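PDB 3QFF: N5-carboxyaminoimidazole ribonucleotide synthetase from Bacillus anthracis, which catalyses the ATP-dependent carboxylation of 5-aminoimidazole ribonucleotide with bicarbonate to N5-carboxyaminoimidazole ribonucleotide, a step of purine biosynthesis. Local coordinates for residues Val79-Phe83 / Glu84-Tyr88. Residues are numbered along the deposited sequence; the frame is centred on the assembly and turned at random.
Sequences VTYEF and ENIDY
A trans chi1 of 179° points the F83 ring along the chain toward N85, alongside the turn formed by E84, N85 and I86; I86, whose CG1 stands anti to its own carbonyl carbon (chi1 -56°), reaches back with CD1 toward F83 and Y81. Within the turn, the phenyl ring of F83 meets mainly backbone atoms of N85, and it also stacks on the ring of Y63. The backbone N of N85 lies 3.7 Å above the plane of the F83 ring, over one face and offset toward the rim, while F83 CE1 comes within 3.3 Å of N85 O. CZ of F83 touches N85 CB at 3.5 Å, the two side chains running side by side in the same direction. The extended arm of I86 places CG1 4.1 Å from F83 CD1, and its CD1 rests 3.9 Å from Y81 CB. Both CG1 and CD1 of I86 also cover the carbonyl O of F83, CD1 at 3.6 Å, and this buried oxygen has no hydrogen-bonding partner in the model. N85 is the centre of an inverse gamma turn, closed by a weak hydrogen bond of 2.9 Å from I86 N to E84 O. The extended side chain of E84 leads away from the bend to a salt bridge between OE2 and R278. Before the turn, the carboxylate of E82 accepts hydrogen bonds from the backbone N atoms of G23 and G26, at the start of helix 24-35; beyond it, D87 caps helix 88-97 through C90 N. The whole is a strand-loop-helix connection from strand 78-81, outermost in the four-stranded parallel sheet of this chain, to helix 88-97, beside a glycine-rich loop resembling the GxGxxG of Rossmann-type folds, in the preATP-grasp domain.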
ATOM      1  N   VAL A  79     -13.069   9.681  14.293  1.00 21.67           N
ATOM      2  CA  VAL A  79     -12.467   8.717  15.219  1.00 21.74           C
ATOM      3  C   VAL A  79     -12.881   7.280  14.847  1.00 21.84           C
ATOM      4  O   VAL A  79     -14.051   7.012  14.574  1.00 22.23           O
ATOM      5  CB  VAL A  79     -12.840   9.046  16.696  1.00 21.55           C
ATOM      6  CG1 VAL A  79     -12.219   8.035  17.685  1.00 21.73           C
ATOM      7  CG2 VAL A  79     -12.390  10.476  17.064  1.00 21.90           C
ATOM      8  N   THR A  80     -11.911   6.373  14.835  1.00 22.02           N
ATOM      9  CA  THR A  80     -12.171   4.946  14.700  1.00 22.99           C
ATOM     10  C   THR A  80     -11.365   4.214  15.771  1.00 24.03           C
ATOM     11  O   THR A  80     -10.578   4.828  16.504  1.00 22.89           O
ATOM     12  CB  THR A  80     -11.867   4.422  13.242  1.00 23.01           C
ATOM     13  OG1 THR A  80     -12.173   3.025  13.148  1.00 23.52           O
ATOM     14  CG2 THR A  80     -10.404   4.643  12.866  1.00 22.46           C
ATOM     15  N   TYR A  81     -11.575   2.909  15.885  1.00 25.49           N
ATOM     16  CA  TYR A  81     -10.890   2.123  16.910  1.00 26.84           C
ATOM     17  C   TYR A  81     -10.338   0.826  16.345  1.00 28.00           C
ATOM     18  O   TYR A  81     -10.924   0.226  15.436  1.00 28.71           O
ATOM     19  CB  TYR A  81     -11.867   1.779  18.046  1.00 26.76           C
ATOM     20  CG  TYR A  81     -13.082   1.031  17.532  1.00 27.01           C
ATOM     21  CD1 TYR A  81     -14.252   1.709  17.186  1.00 26.72           C
ATOM     22  CD2 TYR A  81     -13.036  -0.352  17.339  1.00 27.36           C
ATOM     23  CE1 TYR A  81     -15.365   1.015  16.677  1.00 28.41           C
ATOM     24  CE2 TYR A  81     -14.127  -1.045  16.832  1.00 26.78           C
ATOM     25  CZ  TYR A  81     -15.280  -0.365  16.507  1.00 26.95           C
ATOM     26  OH  TYR A  81     -16.339  -1.072  16.006  1.00 29.31           O
ATOM     27  N   GLU A  82      -9.224   0.388  16.922  1.00 29.17           N
ATOM     28  CA  GLU A  82      -8.737  -0.980  16.773  1.00 30.38           C
ATOM     29  C   GLU A  82      -9.065  -1.732  18.062  1.00 30.47           C
ATOM     30  O   GLU A  82      -9.455  -2.908  18.037  1.00 30.31           O
ATOM     31  CB  GLU A  82      -7.223  -0.981  16.546  1.00 30.86           C
ATOM     32  CG  GLU A  82      -6.517  -2.174  17.207  1.00 33.30           C
ATOM     33  CD  GLU A  82      -5.027  -2.024  17.244  1.00 34.81           C
ATOM     34  OE1 GLU A  82      -4.485  -1.748  18.335  1.00 35.93           O
ATOM     35  OE2 GLU A  82      -4.403  -2.195  16.182  1.00 35.35           O
ATOM     36  N   PHE A  83      -8.894  -1.041  19.188  1.00 30.56           N
ATOM     37  CA  PHE A  83      -9.165  -1.626  20.492  1.00 30.87           C
ATOM     38  C   PHE A  83     -10.670  -1.636  20.708  1.00 30.67           C
ATOM     39  O   PHE A  83     -11.334  -0.613  20.548  1.00 29.67           O
ATOM     40  CB  PHE A  83      -8.446  -0.858  21.598  1.00 30.95           C
ATOM     41  CG  PHE A  83      -8.707  -1.406  22.983  1.00 32.93           C
ATOM     42  CD1 PHE A  83      -9.523  -0.704  23.880  1.00 33.12           C
ATOM     43  CD2 PHE A  83      -8.161  -2.631  23.378  1.00 33.90           C
ATOM     44  CE1 PHE A  83      -9.779  -1.210  25.168  1.00 34.88           C
ATOM     45  CE2 PHE A  83      -8.414  -3.148  24.664  1.00 35.52           C
ATOM     46  CZ  PHE A  83      -9.224  -2.429  25.558  1.00 34.47           C
ATOM     47  N   GLU A  84     -11.196  -2.811  21.045  1.00 31.03           N
ATOM     48  CA  GLU A  84     -12.637  -3.040  21.073  1.00 31.90           C
ATOM     49  C   GLU A  84     -13.273  -2.854  22.454  1.00 31.94           C
ATOM     50  O   GLU A  84     -14.458  -2.511  22.550  1.00 32.50           O
ATOM     51  CB  GLU A  84     -12.961  -4.436  20.550  1.00 32.37           C
ATOM     52  CG  GLU A  84     -12.810  -4.595  19.049  1.00 34.61           C
ATOM     53  CD  GLU A  84     -12.816  -6.049  18.634  1.00 37.27           C
ATOM     54  OE1 GLU A  84     -13.798  -6.477  18.006  1.00 39.91           O
ATOM     55  OE2 GLU A  84     -11.841  -6.770  18.940  1.00 40.02           O
ATOM     56  N   ASN A  85     -12.494  -3.065  23.511  1.00 31.12           N
ATOM     57  CA  ASN A  85     -13.046  -3.063  24.860  1.00 31.40           C
ATOM     58  C   ASN A  85     -13.125  -1.663  25.488  1.00 30.69           C
ATOM     59  O   ASN A  85     -12.755  -1.466  26.637  1.00 30.68           O
ATOM     60  CB  ASN A  85     -12.308  -4.071  25.762  1.00 31.59           C
ATOM     61  CG  ASN A  85     -13.080  -4.383  27.045  1.00 35.03           C
ATOM     62  OD1 ASN A  85     -14.307  -4.514  27.035  1.00 35.91           O
ATOM     63  ND2 ASN A  85     -12.358  -4.481  28.164  1.00 37.00           N
ATOM     64  N   ILE A  86     -13.615  -0.701  24.710  1.00 29.82           N
ATOM     65  CA  ILE A  86     -13.839   0.661  25.184  1.00 29.60           C
ATOM     66  C   ILE A  86     -15.101   0.628  26.050  1.00 29.14           C
ATOM     67  O   ILE A  86     -16.114   0.068  25.637  1.00 29.06           O
ATOM     68  CB  ILE A  86     -14.038   1.640  23.999  1.00 29.29           C
ATOM     69  CG1 ILE A  86     -12.844   1.585  23.029  1.00 29.55           C
ATOM     70  CG2 ILE A  86     -14.278   3.077  24.504  1.00 30.45           C
ATOM     71  CD1 ILE A  86     -13.102   2.319  21.699  1.00 31.65           C
ATOM     72  N   ASP A  87     -15.051   1.189  27.249  1.00 29.13           N
ATOM     73  CA  ASP A  87     -16.251   1.138  28.093  1.00 29.28           C
ATOM     74  C   ASP A  87     -17.351   2.103  27.613  1.00 28.66           C
ATOM     75  O   ASP A  87     -17.105   3.004  26.801  1.00 27.93           O
ATOM     76  CB  ASP A  87     -15.921   1.264  29.590  1.00 30.06           C
ATOM     77  CG  ASP A  87     -15.393   2.628  29.971  1.00 31.89           C
ATOM     78  OD1 ASP A  87     -14.535   2.697  30.880  1.00 34.57           O
ATOM     79  OD2 ASP A  87     -15.836   3.627  29.374  1.00 34.26           O
ATOM     80  N   TYR A  88     -18.569   1.884  28.089  1.00 27.77           N
ATOM     81  CA  TYR A  88     -19.707   2.656  27.614  1.00 27.68           C
ATOM     82  C   TYR A  88     -19.621   4.168  27.814  1.00 27.07           C
ATOM     83  O   TYR A  88     -20.053   4.895  26.940  1.00 27.66           O
ATOM     84  CB  TYR A  88     -21.008   2.142  28.224  1.00 27.66           C
ATOM     85  CG  TYR A  88     -21.436   0.761  27.772  1.00 29.26           C
ATOM     86  CD1 TYR A  88     -22.131  -0.069  28.639  1.00 30.71           C
ATOM     87  CD2 TYR A  88     -21.158   0.285  26.481  1.00 31.89           C
ATOM     88  CE1 TYR A  88     -22.550  -1.330  28.257  1.00 32.75           C
ATOM     89  CE2 TYR A  88     -21.575  -0.992  26.088  1.00 33.30           C
ATOM     90  CZ  TYR A  88     -22.275  -1.787  26.997  1.00 33.44           C
ATOM     91  OH  TYR A  88     -22.706  -3.050  26.678  1.00 35.33           O
TER